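Local coordinates for acyl-CoA dehydrogenase (Mycobacterium thermoresistibile, PDB 3PFD), which probably oxidises saturated acyl-CoA thioesters to their 2,3-dehydroacyl-CoA products, using a bound flavin adenine dinucleotide and passing the electrons to an acceptor, at residues Phe206-Lys211 against Thr223-Glu228; Ser135-Glu140 against Gly165-Ile170; Ile24-Ala29 against Cys84-Glu89. All coordinates share one frame; numbering follows the deposited sequence.

Interaction 1. Residues Phe206-Lys211 against Thr223-Glu228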
loop_
_atom_site.group_PDB
_atom_site.type_symbol
_atom_site.label_atom_id
_atom_site.label_comp_id
_atom_site.label_asym_id
_atom_site.label_seq_id
_atom_site.Cartn_x
_atom_site.Cartn_y
_atom_site.Cartn_z
ATOM N N PHE C 206 46.094 5.828 12.364
ATOM C CA PHE C 206 44.794 5.367 11.898
ATOM C C PHE C 206 44.382 4.157 12.730
ATOM O O PHE C 206 45.115 3.164 12.764
ATOM C CB PHE C 206 44.841 5.029 10.409
ATOM C CG PHE C 206 43.665 4.231 9.921
ATOM C CD1 PHE C 206 42.379 4.771 9.921
ATOM C CD2 PHE C 206 43.838 2.945 9.461
ATOM C CE1 PHE C 206 41.289 4.035 9.457
ATOM C CE2 PHE C 206 42.760 2.200 9.010
ATOM C CZ PHE C 206 41.472 2.759 8.994
ATOM N N THR C 207 43.237 4.253 13.416
ATOM C CA THR C 207 42.719 3.129 14.217
ATOM C C THR C 207 41.233 2.831 13.986
ATOM O O THR C 207 40.491 3.668 13.485
ATOM C CB THR C 207 42.977 3.286 15.744
ATOM O OG1 THR C 207 42.509 4.565 16.189
ATOM C CG2 THR C 207 44.482 3.099 16.082
ATOM N N VAL C 208 40.835 1.622 14.368
ATOM C CA VAL C 208 39.473 1.129 14.231
ATOM C C VAL C 208 38.800 1.149 15.609
ATOM O O VAL C 208 39.355 0.645 16.579
ATOM C CB VAL C 208 39.460 -0.307 13.619
ATOM C CG1 VAL C 208 38.045 -0.899 13.601
ATOM C CG2 VAL C 208 40.077 -0.303 12.208
ATOM N N GLY C 209 37.608 1.738 15.685
ATOM C CA GLY C 209 36.824 1.749 16.930
ATOM C C GLY C 209 35.886 0.560 17.043
ATOM O O GLY C 209 35.933 -0.337 16.197
ATOM N N PRO C 210 35.019 0.558 18.077
ATOM C CA PRO C 210 34.042 -0.501 18.377
ATOM C C PRO C 210 32.957 -0.681 17.295
ATOM O O PRO C 210 32.663 0.236 16.529
ATOM C CB PRO C 210 33.384 -0.051 19.693
ATOM C CG PRO C 210 33.958 1.290 20.014
ATOM C CD PRO C 210 34.853 1.747 18.931
ATOM N N LYS C 211 32.395 -1.878 17.256
ATOM C CA LYS C 211 31.382 -2.267 16.282
ATOM C C LYS C 211 29.990 -1.920 16.789
ATOM O O LYS C 211 29.745 -2.006 17.985
ATOM C CB LYS C 211 31.472 -3.770 16.070
ATOM C CG LYS C 211 32.722 -4.250 15.323
ATOM C CD LYS C 211 32.816 -5.780 15.305
ATOM C CE LYS C 211 33.243 -6.338 16.650
ATOM N NZ LYS C 211 33.246 -7.833 16.665
ATOM N N THR C 223 31.910 -0.118 12.105
ATOM C CA THR C 223 32.819 0.493 13.080
ATOM C C THR C 223 33.031 1.991 12.934
ATOM O O THR C 223 32.857 2.561 11.860
ATOM C CB THR C 223 34.239 -0.173 13.057
ATOM O OG1 THR C 223 34.953 0.213 11.874
ATOM C CG2 THR C 223 34.127 -1.688 13.109
ATOM N N GLU C 224 33.409 2.616 14.043
ATOM C CA GLU C 224 34.019 3.925 14.001
ATOM C C GLU C 224 35.474 3.807 13.502
ATOM O O GLU C 224 36.069 2.730 13.544
ATOM C CB GLU C 224 33.951 4.597 15.379
ATOM C CG GLU C 224 32.539 4.963 15.857
ATOM C CD GLU C 224 32.485 5.409 17.336
ATOM O OE1 GLU C 224 33.543 5.507 18.020
ATOM O OE2 GLU C 224 31.368 5.673 17.819
ATOM N N LEU C 225 36.028 4.911 13.004
ATOM C CA LEU C 225 37.429 4.966 12.590
ATOM C C LEU C 225 38.044 6.235 13.136
ATOM O O LEU C 225 37.397 7.266 13.117
ATOM C CB LEU C 225 37.560 4.985 11.066
ATOM C CG LEU C 225 37.049 3.825 10.210
ATOM C CD1 LEU C 225 37.304 4.189 8.745
ATOM C CD2 LEU C 225 37.663 2.460 10.583
ATOM N N TYR C 226 39.288 6.168 13.616
ATOM C CA TYR C 226 39.946 7.373 14.134
ATOM C C TYR C 226 41.206 7.722 13.349
ATOM O O TYR C 226 42.002 6.858 13.010
ATOM C CB TYR C 226 40.227 7.287 15.652
ATOM C CG TYR C 226 39.088 6.658 16.448
ATOM C CD1 TYR C 226 37.857 7.312 16.605
ATOM C CD2 TYR C 226 39.243 5.394 17.018
ATOM C CE1 TYR C 226 36.811 6.720 17.306
ATOM C CE2 TYR C 226 38.210 4.793 17.731
ATOM C CZ TYR C 226 36.997 5.459 17.865
ATOM O OH TYR C 226 35.985 4.837 18.566
ATOM N N PHE C 227 41.359 9.007 13.061
ATOM C CA PHE C 227 42.559 9.530 12.425
ATOM C C PHE C 227 43.186 10.549 13.397
ATOM O O PHE C 227 42.582 11.573 13.736
ATOM C CB PHE C 227 42.224 10.136 11.041
ATOM C CG PHE C 227 41.465 9.187 10.122
ATOM C CD1 PHE C 227 42.133 8.426 9.176
ATOM C CD2 PHE C 227 40.080 9.046 10.226
ATOM C CE1 PHE C 227 41.432 7.546 8.334
ATOM C CE2 PHE C 227 39.373 8.161 9.391
ATOM C CZ PHE C 227 40.046 7.411 8.452
ATOM N N GLU C 228 44.378 10.216 13.887
ATOM C CA GLU C 228 45.092 11.047 14.850
ATOM C C GLU C 228 46.485 11.352 14.289
ATOM O O GLU C 228 47.360 10.485 14.253
ATOM C CB GLU C 228 45.163 10.338 16.213
ATOM C CG GLU C 228 46.101 10.978 17.244
ATOM C CD GLU C 228 45.594 12.311 17.772
ATOM O OE1 GLU C 228 44.385 12.408 18.082
ATOM O OE2 GLU C 228 46.407 13.266 17.877
HETATM O O HOH W 1 44.056 6.796 15.511
#

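Interaction 2. Residues Ser135-Glu140 against Gly165-Ile170. With FDA (dihydroflavine-adenine dinucleotide), chain B.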
loop_
_atom_site.group_PDB
_atom_site.type_symbol
_atom_site.label_atom_id
_atom_site.label_comp_id
_atom_site.label_asym_id
_atom_site.label_seq_id
_atom_site.Cartn_x
_atom_site.Cartn_y
_atom_site.Cartn_z
ATOM N N SER C 135 37.136 -0.713 2.184
ATOM C CA SER C 135 35.966 -0.044 2.761
ATOM C C SER C 135 35.821 1.393 2.228
ATOM O O SER C 135 36.752 1.959 1.636
ATOM C CB SER C 135 36.059 -0.036 4.294
ATOM O OG SER C 135 35.999 -1.366 4.813
ATOM N N TYR C 136 34.657 1.976 2.471
ATOM C CA TYR C 136 34.309 3.319 2.026
ATOM C C TYR C 136 33.963 4.137 3.267
ATOM O O TYR C 136 32.978 3.864 3.935
ATOM C CB TYR C 136 33.109 3.221 1.074
ATOM C CG TYR C 136 32.601 4.525 0.488
ATOM C CD1 TYR C 136 33.322 5.199 -0.500
ATOM C CD2 TYR C 136 31.369 5.053 0.875
ATOM C CE1 TYR C 136 32.841 6.384 -1.066
ATOM C CE2 TYR C 136 30.882 6.243 0.319
ATOM C CZ TYR C 136 31.628 6.896 -0.648
ATOM O OH TYR C 136 31.153 8.071 -1.198
ATOM N N ALA C 137 34.785 5.135 3.573
ATOM C CA ALA C 137 34.638 5.908 4.797
ATOM C C ALA C 137 34.201 7.359 4.533
ATOM O O ALA C 137 35.032 8.259 4.297
ATOM C CB ALA C 137 35.945 5.843 5.598
ATOM N N LEU C 138 32.887 7.585 4.577
ATOM C CA LEU C 138 32.324 8.891 4.274
ATOM C C LEU C 138 31.591 9.484 5.483
ATOM O O LEU C 138 31.863 10.627 5.877
ATOM C CB LEU C 138 31.365 8.806 3.069
ATOM C CG LEU C 138 30.584 10.085 2.704
ATOM C CD1 LEU C 138 31.431 11.007 1.861
ATOM C CD2 LEU C 138 29.292 9.737 1.945
ATOM N N SER C 139 30.667 8.705 6.053
ATOM C CA SER C 139 29.755 9.161 7.110
ATOM C C SER C 139 30.436 9.548 8.435
ATOM O O SER C 139 31.468 8.990 8.809
ATOM C CB SER C 139 28.700 8.081 7.406
ATOM O OG SER C 139 27.972 7.671 6.247
ATOM N N GLU C 140 29.812 10.482 9.156
ATOM C CA GLU C 140 30.233 10.861 10.514
ATOM C C GLU C 140 28.973 10.955 11.340
ATOM O O GLU C 140 27.865 10.901 10.786
ATOM C CB GLU C 140 31.024 12.190 10.537
ATOM C CG GLU C 140 32.259 12.121 9.690
ATOM C CD GLU C 140 33.038 13.410 9.621
ATOM O OE1 GLU C 140 32.686 14.364 10.341
ATOM O OE2 GLU C 140 34.016 13.458 8.841
ATOM N N GLY C 165 40.510 13.316 12.435
ATOM C CA GLY C 165 39.064 13.268 12.660
ATOM C C GLY C 165 38.604 11.859 12.980
ATOM O O GLY C 165 39.352 11.061 13.578
ATOM N N SER C 166 37.368 11.560 12.593
ATOM C CA SER C 166 36.789 10.254 12.809
ATOM C C SER C 166 35.602 10.026 11.892
ATOM O O SER C 166 34.915 10.967 11.487
ATOM C CB SER C 166 36.356 10.084 14.269
ATOM O OG SER C 166 35.350 11.011 14.599
ATOM N N LYS C 167 35.364 8.754 11.593
ATOM C CA LYS C 167 34.214 8.345 10.802
ATOM C C LYS C 167 33.389 7.329 11.580
ATOM O O LYS C 167 33.844 6.797 12.610
ATOM C CB LYS C 167 34.670 7.748 9.471
ATOM C CG LYS C 167 35.451 8.718 8.580
ATOM C CD LYS C 167 34.540 9.845 8.061
ATOM C CE LYS C 167 35.225 10.606 6.928
ATOM N NZ LYS C 167 34.466 11.845 6.562
ATOM N N CYS C 168 32.181 7.054 11.096
ATOM C CA CYS C 168 31.358 6.009 11.696
ATOM C C CYS C 168 30.483 5.347 10.667
ATOM O O CYS C 168 30.336 5.852 9.544
ATOM C CB CYS C 168 30.509 6.551 12.852
ATOM S SG CYS C 168 29.273 7.709 12.364
ATOM N N TRP C 169 29.885 4.228 11.074
ATOM C CA TRP C 169 29.068 3.377 10.214
ATOM C C TRP C 169 29.858 2.636 9.137
ATOM O O TRP C 169 29.275 2.248 8.111
ATOM C CB TRP C 169 27.928 4.161 9.521
ATOM C CG TRP C 169 27.020 4.989 10.412
ATOM C CD1 TRP C 169 26.804 6.348 10.331
ATOM C CD2 TRP C 169 26.171 4.513 11.462
ATOM N NE1 TRP C 169 25.877 6.740 11.278
ATOM C CE2 TRP C 169 25.487 5.638 11.993
ATOM C CE3 TRP C 169 25.937 3.250 12.026
ATOM C CZ2 TRP C 169 24.570 5.530 13.052
ATOM C CZ3 TRP C 169 25.010 3.140 13.073
ATOM C CH2 TRP C 169 24.350 4.278 13.577
ATOM N N ILE C 170 31.147 2.388 9.368
ATOM C CA ILE C 170 32.012 1.882 8.296
ATOM C C ILE C 170 31.932 0.363 8.193
ATOM O O ILE C 170 32.441 -0.376 9.042
ATOM C CB ILE C 170 33.491 2.382 8.426
ATOM C CG1 ILE C 170 33.562 3.919 8.511
ATOM C CG2 ILE C 170 34.384 1.807 7.289
ATOM C CD1 ILE C 170 32.656 4.702 7.473
HETATM P PA FDA B . 19.999 10.973 8.990
HETATM O O1A FDA B . 20.623 11.654 7.803
HETATM O O2A FDA B . 20.018 11.624 10.351
HETATM O O5B FDA B . 18.470 10.652 8.593
HETATM C C5B FDA B . 17.424 10.513 9.560
HETATM C C4B FDA B . 16.072 10.488 8.832
HETATM O O4B FDA B . 15.812 11.755 8.219
HETATM C C3B FDA B . 16.053 9.461 7.698
HETATM O O3B FDA B . 14.719 8.942 7.602
HETATM C C2B FDA B . 16.350 10.295 6.463
HETATM O O2B FDA B . 15.823 9.723 5.263
HETATM C C1B FDA B . 15.651 11.589 6.814
HETATM N N9A FDA B . 16.165 12.742 6.046
HETATM C C8A FDA B . 17.375 13.315 6.174
HETATM N N7A FDA B . 17.471 14.354 5.307
HETATM C C5A FDA B . 16.304 14.430 4.621
HETATM C C6A FDA B . 15.835 15.282 3.607
HETATM N N6A FDA B . 16.632 16.281 3.117
HETATM N N1A FDA B . 14.578 15.093 3.121
HETATM C C2A FDA B . 13.813 14.092 3.610
HETATM N N3A FDA B . 14.228 13.257 4.590
HETATM C C4A FDA B . 15.478 13.402 5.102
HETATM N N1 FDA B . 28.505 5.114 5.621
HETATM C C2 FDA B . 29.808 5.057 5.207
HETATM O O2 FDA B . 30.496 6.102 5.054
HETATM N N3 FDA B . 30.383 3.860 4.959
HETATM C C4 FDA B . 29.684 2.712 5.111
HETATM O O4 FDA B . 30.280 1.646 4.880
HETATM C C4X FDA B . 28.334 2.737 5.515
HETATM N N5 FDA B . 27.654 1.604 5.785
HETATM C C5X FDA B . 26.628 1.611 6.653
HETATM C C6 FDA B . 26.247 0.447 7.336
HETATM C C7 FDA B . 25.222 0.498 8.298
HETATM C C7M FDA B . 24.803 -0.759 9.031
HETATM C C8 FDA B . 24.556 1.688 8.550
HETATM C C8M FDA B . 23.434 1.774 9.571
HETATM C C9 FDA B . 24.925 2.833 7.869
HETATM C C9A FDA B . 25.965 2.803 6.934
HETATM N N10 FDA B . 26.495 4.011 6.433
HETATM C C10 FDA B . 27.754 3.974 5.773
HETATM C "C1'" FDA B . 25.887 5.291 6.803
HETATM C "C2'" FDA B . 24.595 5.560 6.021
HETATM O "O2'" FDA B . 24.827 5.894 4.634
HETATM C "C3'" FDA B . 23.821 6.627 6.766
HETATM O "O3'" FDA B . 23.202 6.006 7.920
HETATM C "C4'" FDA B . 22.746 7.293 5.885
HETATM O "O4'" FDA B . 23.359 8.120 4.893
HETATM C "C5'" FDA B . 21.785 8.149 6.698
HETATM O "O5'" FDA B . 22.528 8.993 7.588
HETATM P P FDA B . 22.124 9.024 9.145
HETATM O O1P FDA B . 22.172 7.607 9.660
HETATM O O2P FDA B . 22.934 10.099 9.831
HETATM O O3P FDA B . 20.567 9.442 9.118
HETATM O O HOH W 2 25.367 9.494 11.030
#

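Interaction 3. Residues Ile24-Ala29 against Cys84-Glu89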
loop_
_atom_site.group_PDB
_atom_site.type_symbol
_atom_site.label_atom_id
_atom_site.label_comp_id
_atom_site.label_asym_id
_atom_site.label_seq_id
_atom_site.Cartn_x
_atom_site.Cartn_y
_atom_site.Cartn_z
ATOM N N ILE C 24 23.971 -16.632 -17.385
ATOM C CA ILE C 24 23.356 -17.826 -16.796
ATOM C C ILE C 24 24.438 -18.732 -16.179
ATOM O O ILE C 24 24.297 -19.190 -15.044
ATOM C CB ILE C 24 22.518 -18.624 -17.817
ATOM N N ALA C 25 25.528 -18.967 -16.908
ATOM C CA ALA C 25 26.623 -19.786 -16.375
ATOM C C ALA C 25 27.237 -19.150 -15.120
ATOM O O ALA C 25 27.598 -19.856 -14.176
ATOM C CB ALA C 25 27.695 -20.032 -17.443
ATOM N N LEU C 26 27.348 -17.820 -15.114
ATOM C CA LEU C 26 27.815 -17.098 -13.929
ATOM C C LEU C 26 26.870 -17.365 -12.759
ATOM O O LEU C 26 27.304 -17.778 -11.684
ATOM C CB LEU C 26 27.917 -15.585 -14.181
ATOM C CG LEU C 26 28.339 -14.766 -12.948
ATOM C CD1 LEU C 26 29.855 -14.772 -12.789
ATOM C CD2 LEU C 26 27.809 -13.345 -13.011
ATOM N N ARG C 27 25.583 -17.129 -12.984
ATOM C CA ARG C 27 24.591 -17.318 -11.946
ATOM C C ARG C 27 24.645 -18.715 -11.345
ATOM O O ARG C 27 24.605 -18.852 -10.125
ATOM C CB ARG C 27 23.185 -17.015 -12.443
ATOM C CG ARG C 27 22.166 -16.869 -11.291
ATOM C CD ARG C 27 20.753 -16.724 -11.805
ATOM N NE ARG C 27 20.514 -15.448 -12.482
ATOM C CZ ARG C 27 20.222 -14.287 -11.874
ATOM N NH1 ARG C 27 19.999 -13.209 -12.603
ATOM N NH2 ARG C 27 20.176 -14.176 -10.551
ATOM N N GLU C 28 24.751 -19.737 -12.196
ATOM C CA GLU C 28 24.799 -21.127 -11.740
ATOM C C GLU C 28 26.029 -21.371 -10.843
ATOM O O GLU C 28 25.925 -22.022 -9.791
ATOM C CB GLU C 28 24.742 -22.110 -12.944
ATOM C CG GLU C 28 23.413 -22.026 -13.742
ATOM C CD GLU C 28 23.305 -22.966 -14.963
ATOM O OE1 GLU C 28 22.258 -23.644 -15.082
ATOM O OE2 GLU C 28 24.227 -23.019 -15.817
ATOM N N ALA C 29 27.177 -20.829 -11.250
ATOM C CA ALA C 29 28.423 -20.942 -10.489
ATOM C C ALA C 29 28.381 -20.222 -9.142
ATOM O O ALA C 29 28.790 -20.793 -8.134
ATOM C CB ALA C 29 29.600 -20.441 -11.313
ATOM N N CYS C 84 26.328 -7.319 -10.226
ATOM C CA CYS C 84 25.031 -7.369 -9.520
ATOM C C CYS C 84 24.566 -8.802 -9.241
ATOM O O CYS C 84 24.055 -9.106 -8.158
ATOM C CB CYS C 84 23.912 -6.598 -10.262
ATOM S SG CYS C 84 24.021 -4.814 -10.231
ATOM N N ILE C 85 24.690 -9.682 -10.228
ATOM C CA ILE C 85 24.230 -11.070 -10.053
ATOM C C ILE C 85 24.995 -11.778 -8.922
ATOM O O ILE C 85 24.424 -12.529 -8.139
ATOM C CB ILE C 85 24.240 -11.845 -11.416
ATOM C CG1 ILE C 85 23.106 -11.307 -12.318
ATOM C CG2 ILE C 85 24.120 -13.366 -11.179
ATOM C CD1 ILE C 85 23.209 -11.643 -13.839
ATOM N N VAL C 86 26.294 -11.501 -8.821
ATOM C CA VAL C 86 27.145 -12.079 -7.758
ATOM C C VAL C 86 26.615 -11.608 -6.401
ATOM O O VAL C 86 26.255 -12.427 -5.527
ATOM C CB VAL C 86 28.678 -11.758 -7.994
ATOM C CG1 VAL C 86 29.579 -12.101 -6.751
ATOM C CG2 VAL C 86 29.167 -12.504 -9.204
ATOM N N ILE C 87 26.467 -10.294 -6.254
ATOM C CA ILE C 87 25.998 -9.719 -4.995
ATOM C C ILE C 87 24.621 -10.248 -4.597
ATOM O O ILE C 87 24.414 -10.633 -3.441
ATOM C CB ILE C 87 26.042 -8.190 -5.053
ATOM C CG1 ILE C 87 27.510 -7.747 -5.052
ATOM C CG2 ILE C 87 25.236 -7.537 -3.911
ATOM C CD1 ILE C 87 27.732 -6.422 -5.711
ATOM N N GLU C 88 23.719 -10.299 -5.575
ATOM C CA GLU C 88 22.369 -10.826 -5.409
ATOM C C GLU C 88 22.365 -12.282 -4.946
ATOM O O GLU C 88 21.629 -12.640 -4.026
ATOM C CB GLU C 88 21.615 -10.705 -6.753
ATOM C CG GLU C 88 20.213 -11.350 -6.842
ATOM C CD GLU C 88 19.666 -11.325 -8.287
ATOM O OE1 GLU C 88 19.996 -10.369 -9.031
ATOM O OE2 GLU C 88 18.947 -12.267 -8.698
ATOM N N GLU C 89 23.157 -13.128 -5.600
ATOM C CA GLU C 89 23.155 -14.558 -5.277
ATOM C C GLU C 89 23.765 -14.843 -3.901
ATOM O O GLU C 89 23.366 -15.806 -3.204
ATOM C CB GLU C 89 23.843 -15.379 -6.371
ATOM C CG GLU C 89 22.995 -15.524 -7.659
ATOM C CD GLU C 89 21.691 -16.313 -7.448
ATOM O OE1 GLU C 89 21.627 -17.149 -6.537
ATOM O OE2 GLU C 89 20.717 -16.080 -8.185
#

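Interaction 1. Residues Phe206-Lys211 against Thr223-Glu228
Different first torsions let Phe206 and Phe227 meet on one face of an antiparallel hairpin: CG of Phe206 stands anti to its backbone N (chi1 165°), whereas CG of Phe227 lies anti to its carbonyl carbon. The two side chains run side by side, CD1 of Phe206 coming 3.3 Å from CE1 of Phe227. Their planes differ by 31°, an oblique pairing. Leu225 extends this apolar face, its CD1 at the edge of the Phe206 ring and its CD2 4.0 Å from Val208 CG2.

Strand 206-211, outermost within this chain in the middle domain's antiparallel sheet, pairs here with strand 222-233. Thr207 and Tyr226 form a hydrogen-bonded pair, Tyr226 N to Thr207 O being the straighter bond (2.8 Å, 173° at the hydrogen). Gly209 N then reaches Glu224 O at 2.8 Å from well above the carbonyl plane. Beyond Val208 a beta bulge shifts the pairing by one residue, setting Lys211 opposite Thr223.

On the other face Thr207 OG1 lies in the plane of the Tyr226 ring, at its edge. Tyr226 CE2 comes 3.4 Å from Gly209 CA, and Tyr226 OH 3.3 Å from Pro210 CD.

Tyr226 OH donates to Glu224 OE1 at 2.6 Å, tying the phenol to its own strand, while Glu224 OE2 forms a salt bridge with Arg141. With both oxygens engaged, the carboxylate is probably stabilised in its charged form.

Interaction 2. Residues Ser135-Glu140 against Gly165-Ile170
Glu140 and Lys167 form the salt bridge of the contact: Lys167 NZ lies 2.8 Å from Glu140 OE2, approaching on the anti side of the carboxylate. The lysine chain bends at chi2 (-68°), which turns its end back over the 138-140 loop.

Among hydrogen bonds, Lys167 NZ also donates to Leu138 O at 3.0 Å, and Met182 O takes a further bond from it. Glu140 is held too by Arg151 N and Thr152 OG1, so the buried charges are well satisfied. Cys168 N gives a bond to Ser139 O (166° at the hydrogen), tying loop to strand.

Bonds to the reduced flavin follow. Flavin N3 donates to Tyr136 O at 2.8 Å. Flavin O2 accepts one bond from Leu138 N and another from Ser139 N. Flavin N1 donates to Ser139 OG at 2.7 Å. Three of these four bonds use backbone atoms.

Van der Waals contacts close the set: Ile170 CD1 packs 4.0 Å from Ala137 CB and also touches the flavin pyrimidine, while Ser139 CB meets the edge of the Trp169 ring.

Strand 134-137 pairs with strand 178-184 in one sheet and strand 160-171 with strand 222-233 in another; Leu225 fills in against Ala137 and Ile170, and Gly354 of the second subunit packs on Trp169.

Interaction 3. Residues Ile24-Ala29 against Cys84-Glu89
Arg27 and Leu26 on the first turns of helix 24-47 meet helix 80-91 in a buried helix-helix contact within the N-terminal domain, part ionic and part apolar. The segment axes come within 9.6 Å and run in nearly the same direction, 27° apart. Only one side of each helix takes part, and the backbones come nearest at Arg27 and Ile85, whose CA atoms are 6.5 Å apart.

Arg27 contributes the largest share of the buried area, about a third. Its chain leaves with CG anti to the backbone N and bends at chi3 (-69°), which swings the guanidinium across Ile85. CG2 of Ile85 lies over one face of the guanidinium of Arg27, 4.0 Å from its plane, and Ile85 CG1 touches Arg27 NH1 at 3.7 Å. Two carboxylates approach Arg27 NH2 at the edge: Glu88 OE2 at 2.9 Å and Glu89 OE2 at 3.1 Å. They are used differently, since Glu89 offers its anti lone pair while NH2 meets Glu88 OE2 from above the carboxylate plane.

The apolar part is Leu26, whose CD2 touches Ile85 CG2 and Val86 CG2, 4.1 Å from each; Phe64 covers both Leu26 and Val86.

Arg31 NE pairs with Glu89 OE1. From helix 292-321 of the C-terminal domain, Tyr313 OH binds Arg27 NH1 and Glu88 OE1, and Arg309 NE pairs with Glu88 OE2, joining the N-terminal helices to it. The two glutamate charges are thereby compensated, which would favour ionised carboxylates. Ile85 CG2, the two acids and Tyr313 OH together restrict the guanidinium's rotation.

Interaction 3 comes first along the chain, followed by interaction 2 and then interaction 1, each closing before the next opens. Interactions 1 and 2 are neighbours in the middle domain, their centres about 9 Å apart. Strands 160-171 and 222-233 lie side by side in one antiparallel sheet, where Leu225 N comes 2.9 Å from Lys167 O, a probable hydrogen bond. The hairpin of interaction 1 is thus part of the sheet in which strand 160-171 also contributes to the flavin pocket of interaction 2. Interaction 3 belongs to the helical N-terminal domain on the opposite side of the chain's centre, with centres about 34 Å from interaction 1 and about 30 Å from interaction 2, and touches neither.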